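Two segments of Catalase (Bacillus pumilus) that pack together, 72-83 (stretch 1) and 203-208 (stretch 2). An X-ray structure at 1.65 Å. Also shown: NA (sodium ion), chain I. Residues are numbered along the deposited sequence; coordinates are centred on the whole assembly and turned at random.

Stretch 1 (72-83) SMEKHTRAAFLS
Stretch 2, residues 203-208: RWVNKY

Stretch 1 (72-83) is mostly loop and turn, with a short 3-10 segment at Ala-80 and Phe-81; stretch 2 continues a strand through Arg-203, Trp-204 and Val-205, then leaves it at Asn-206 (phi/psi -91/180). The loop is tied to itself at several points. Met-73 N donates to Leu-82 O (3.0 Å), bringing its two ends together, while Met-73 O accepts from both His-76 N (2.8 Å) and Thr-77 N (2.9 Å), closing a turn through Glu-74 and Lys-75 (phi/psi -58/-22 and -64/-27). Thr-77 is extended (-148/141), and the chain bends by about a right angle at Arg-78 (-82/6). The register is set where Thr-77 CA lies 4.0 Å from Asn-206 CA. Here Arg-78 N donates to Val-205 O at 3.0 Å and 161°, the backbone-to-backbone hydrogen bond of the contact, and the same oxygen receives a CA-H...O contact from Thr-77 CA at 3.5 Å. The second direct hydrogen bond runs from a side chain: Asn-206 ND2 donates to Lys-75 O at 3.0 Å and a nearly straight 175°. Asn-206 (chi1 75°, p; chi2 9°) also uses its OD1 to accept from Tyr-208 N at 3.0 Å, so the amide links Lys-75 of stretch 1 to Tyr-208 of its own stretch. Water 2 adds a link, donating to Glu-74 O and accepting from Lys-207 N, each 2.8 Å away.

Trp-204 is the apolar centre, with more area covered than any other residue here. Its CA-to-CB bond points toward stretch 1, with chi1 at -92°, between wells, and chi2 at 12°. Thr-77 (chi1 t) sets CG2 over one face of the Trp-204 indole, 3.7 Å from the centroid of the Trp-204 six-membered ring and 12° off the normal, a CH-pi contact. Thr-77 OG1 accepts from Ala-79 N at 3.1 Å. Met-73 (chi1 and chi2 m, chi3 124°) meets the ring at its edge: Met-73 SD lies 3.8 Å from Trp-204 CZ3 and 5.0 Å from the centroid of the Trp-204 six-membered ring, 78° off the ring normal. His-76 CB is also at the edge, 3.7 Å from Trp-204 CE3, and His-76 O approaches Trp-204 CB to 3.5 Å. Leu-82 (m, t) brings CD1 to 3.7 Å from Trp-204 CZ2. Arg-78 (p, t, m) starts toward stretch 2, with CB 4.0 Å from Lys-207 N, but its end leads away.

Outside the direct contact, Ser-72 OG (chi1 p) binds sodium at 2.2 Å and donates a very short hydrogen bond to Glu-74 OE1 at 2.4 Å.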

# COMPACT_ATOMS: atom_id res chain seq x y z
N SER A 72 -35.73 29.02 -0.26
CA SER A 72 -34.42 29.42 -0.74
C SER A 72 -33.66 30.20 0.35
O SER A 72 -34.26 30.86 1.22
CB SER A 72 -34.52 30.16 -2.06
OG SER A 72 -35.04 31.39 -1.80
N MET A 73 -32.35 30.01 0.37
CA MET A 73 -31.55 30.50 1.48
C MET A 73 -30.64 31.61 1.03
O MET A 73 -29.69 31.95 1.71
CB MET A 73 -30.75 29.32 2.11
CG MET A 73 -31.59 28.36 2.92
SD MET A 73 -32.18 29.13 4.45
CE MET A 73 -33.92 28.86 4.20
N GLU A 74 -30.88 32.14 -0.17
CA GLU A 74 -29.96 33.10 -0.76
C GLU A 74 -29.73 34.35 0.09
O GLU A 74 -28.76 35.07 -0.11
CB GLU A 74 -30.41 33.48 -2.18
CG GLU A 74 -31.53 34.50 -2.24
CD GLU A 74 -32.87 33.93 -1.71
OE1 GLU A 74 -33.02 32.69 -1.68
OE2 GLU A 74 -33.81 34.68 -1.36
N LYS A 75 -30.65 34.67 0.99
CA LYS A 75 -30.44 35.85 1.85
C LYS A 75 -29.25 35.64 2.75
O LYS A 75 -28.59 36.59 3.18
CB LYS A 75 -31.69 36.09 2.74
CG LYS A 75 -32.92 36.66 2.04
CD LYS A 75 -34.06 36.89 3.03
CE LYS A 75 -35.15 37.81 2.47
NZ LYS A 75 -35.57 37.56 1.06
N HIS A 76 -28.95 34.35 3.03
CA HIS A 76 -27.96 33.98 4.04
C HIS A 76 -26.77 33.20 3.53
O HIS A 76 -25.72 33.31 4.09
CB HIS A 76 -28.58 33.15 5.14
CG HIS A 76 -29.85 33.70 5.66
ND1 HIS A 76 -29.90 34.92 6.31
CD2 HIS A 76 -31.11 33.22 5.65
CE1 HIS A 76 -31.16 35.16 6.65
NE2 HIS A 76 -31.91 34.14 6.28
N THR A 77 -26.92 32.54 2.40
CA THR A 77 -25.79 31.87 1.75
C THR A 77 -25.92 31.84 0.25
O THR A 77 -26.99 31.68 -0.29
CB THR A 77 -25.68 30.40 2.24
OG1 THR A 77 -24.58 29.75 1.57
CG2 THR A 77 -26.97 29.62 2.05
N ARG A 78 -24.78 32.02 -0.41
CA ARG A 78 -24.70 31.97 -1.86
C ARG A 78 -24.62 30.53 -2.38
O ARG A 78 -24.46 30.32 -3.57
CB ARG A 78 -23.51 32.80 -2.43
CG ARG A 78 -22.09 32.28 -2.09
CD ARG A 78 -20.93 33.12 -2.66
NE ARG A 78 -20.65 32.67 -4.02
CZ ARG A 78 -19.50 32.79 -4.69
NH1 ARG A 78 -18.43 33.33 -4.14
NH2 ARG A 78 -19.44 32.32 -5.94
N ALA A 79 -24.73 29.54 -1.49
CA ALA A 79 -24.63 28.14 -1.91
C ALA A 79 -25.61 27.86 -3.04
O ALA A 79 -26.84 28.03 -2.90
CB ALA A 79 -24.86 27.23 -0.73
N ALA A 80 -25.07 27.37 -4.15
CA ALA A 80 -25.89 27.14 -5.33
C ALA A 80 -27.02 26.15 -5.08
O ALA A 80 -28.17 26.39 -5.52
CB ALA A 80 -25.01 26.68 -6.49
N PHE A 81 -26.74 25.03 -4.38
CA PHE A 81 -27.78 24.03 -4.19
C PHE A 81 -28.94 24.50 -3.32
O PHE A 81 -30.01 23.86 -3.31
CB PHE A 81 -27.21 22.65 -3.69
CG PHE A 81 -26.98 22.58 -2.19
CD1 PHE A 81 -25.87 23.15 -1.60
CD2 PHE A 81 -27.88 21.89 -1.38
CE1 PHE A 81 -25.65 23.04 -0.25
CE2 PHE A 81 -27.64 21.73 -0.03
CZ PHE A 81 -26.54 22.35 0.54
N LEU A 82 -28.78 25.62 -2.61
CA LEU A 82 -29.87 26.17 -1.75
C LEU A 82 -30.56 27.39 -2.33
O LEU A 82 -31.30 28.09 -1.63
CB LEU A 82 -29.32 26.48 -0.36
CG LEU A 82 -28.73 25.28 0.43
CD1 LEU A 82 -28.14 25.71 1.76
CD2 LEU A 82 -29.83 24.25 0.65
N SER A 83 -30.34 27.66 -3.60
CA SER A 83 -30.59 29.05 -4.14
C SER A 83 -32.02 29.30 -4.51
O SER A 83 -32.44 30.47 -4.73
CB SER A 83 -29.73 29.36 -5.35
OG SER A 83 -29.97 28.46 -6.44
N ARG A 203 -20.12 28.60 8.98
CA ARG A 203 -20.33 29.98 8.50
C ARG A 203 -21.09 29.94 7.18
O ARG A 203 -20.64 29.23 6.24
CB ARG A 203 -18.99 30.67 8.32
CG ARG A 203 -18.29 31.05 9.61
CD ARG A 203 -17.01 31.87 9.25
NE ARG A 203 -16.46 32.39 10.48
CZ ARG A 203 -16.22 33.68 10.75
NH1 ARG A 203 -16.34 34.64 9.84
NH2 ARG A 203 -15.79 33.97 11.94
N TRP A 204 -22.15 30.75 7.07
CA TRP A 204 -22.84 30.94 5.81
C TRP A 204 -22.51 32.33 5.33
O TRP A 204 -22.57 33.28 6.11
CB TRP A 204 -24.33 30.75 6.00
CG TRP A 204 -24.82 29.41 5.76
CD1 TRP A 204 -24.08 28.20 5.60
CD2 TRP A 204 -26.18 29.03 5.65
NE1 TRP A 204 -24.93 27.16 5.38
CE2 TRP A 204 -26.22 27.61 5.44
CE3 TRP A 204 -27.36 29.71 5.70
CZ2 TRP A 204 -27.39 26.95 5.21
CZ3 TRP A 204 -28.56 28.98 5.59
CH2 TRP A 204 -28.55 27.63 5.33
N VAL A 205 -22.10 32.45 4.08
CA VAL A 205 -21.68 33.69 3.52
C VAL A 205 -22.56 33.93 2.30
O VAL A 205 -22.58 33.12 1.39
CB VAL A 205 -20.19 33.71 3.10
CG1 VAL A 205 -19.80 35.13 2.67
CG2 VAL A 205 -19.31 33.22 4.25
N ASN A 206 -23.21 35.09 2.25
CA ASN A 206 -24.08 35.45 1.09
C ASN A 206 -23.37 36.24 -0.06
O ASN A 206 -22.17 36.50 0.00
CB ASN A 206 -25.35 36.15 1.58
CG ASN A 206 -25.12 37.61 2.03
OD1 ASN A 206 -24.07 38.20 1.86
ND2 ASN A 206 -26.12 38.16 2.66
N LYS A 207 -24.10 36.57 -1.10
CA LYS A 207 -23.48 37.20 -2.27
C LYS A 207 -22.90 38.60 -1.95
O LYS A 207 -22.14 39.13 -2.72
CB LYS A 207 -24.49 37.33 -3.43
CG LYS A 207 -25.59 38.36 -3.22
CD LYS A 207 -26.68 38.22 -4.29
CE LYS A 207 -27.82 39.18 -4.16
NZ LYS A 207 -28.76 39.30 -5.34
N TYR A 208 -23.34 39.20 -0.85
CA TYR A 208 -22.80 40.52 -0.44
C TYR A 208 -21.59 40.36 0.47
O TYR A 208 -21.02 41.35 0.92
CB TYR A 208 -23.87 41.31 0.28
CG TYR A 208 -25.09 41.57 -0.57
CD1 TYR A 208 -25.00 42.38 -1.68
CD2 TYR A 208 -26.31 40.97 -0.28
CE1 TYR A 208 -26.13 42.63 -2.45
CE2 TYR A 208 -27.44 41.20 -1.07
CZ TYR A 208 -27.34 42.04 -2.15
OH TYR A 208 -28.43 42.29 -2.95
NA NA I . -37.08 32.32 -1.57
O HOH W 1 -37.06 31.88 0.63
O HOH W 2 -26.36 34.91 -1.59
O HOH W 3 -36.49 34.22 -1.36
O HOH W 4 -39.10 32.56 -1.29
O HOH W 5 -37.14 32.66 -3.42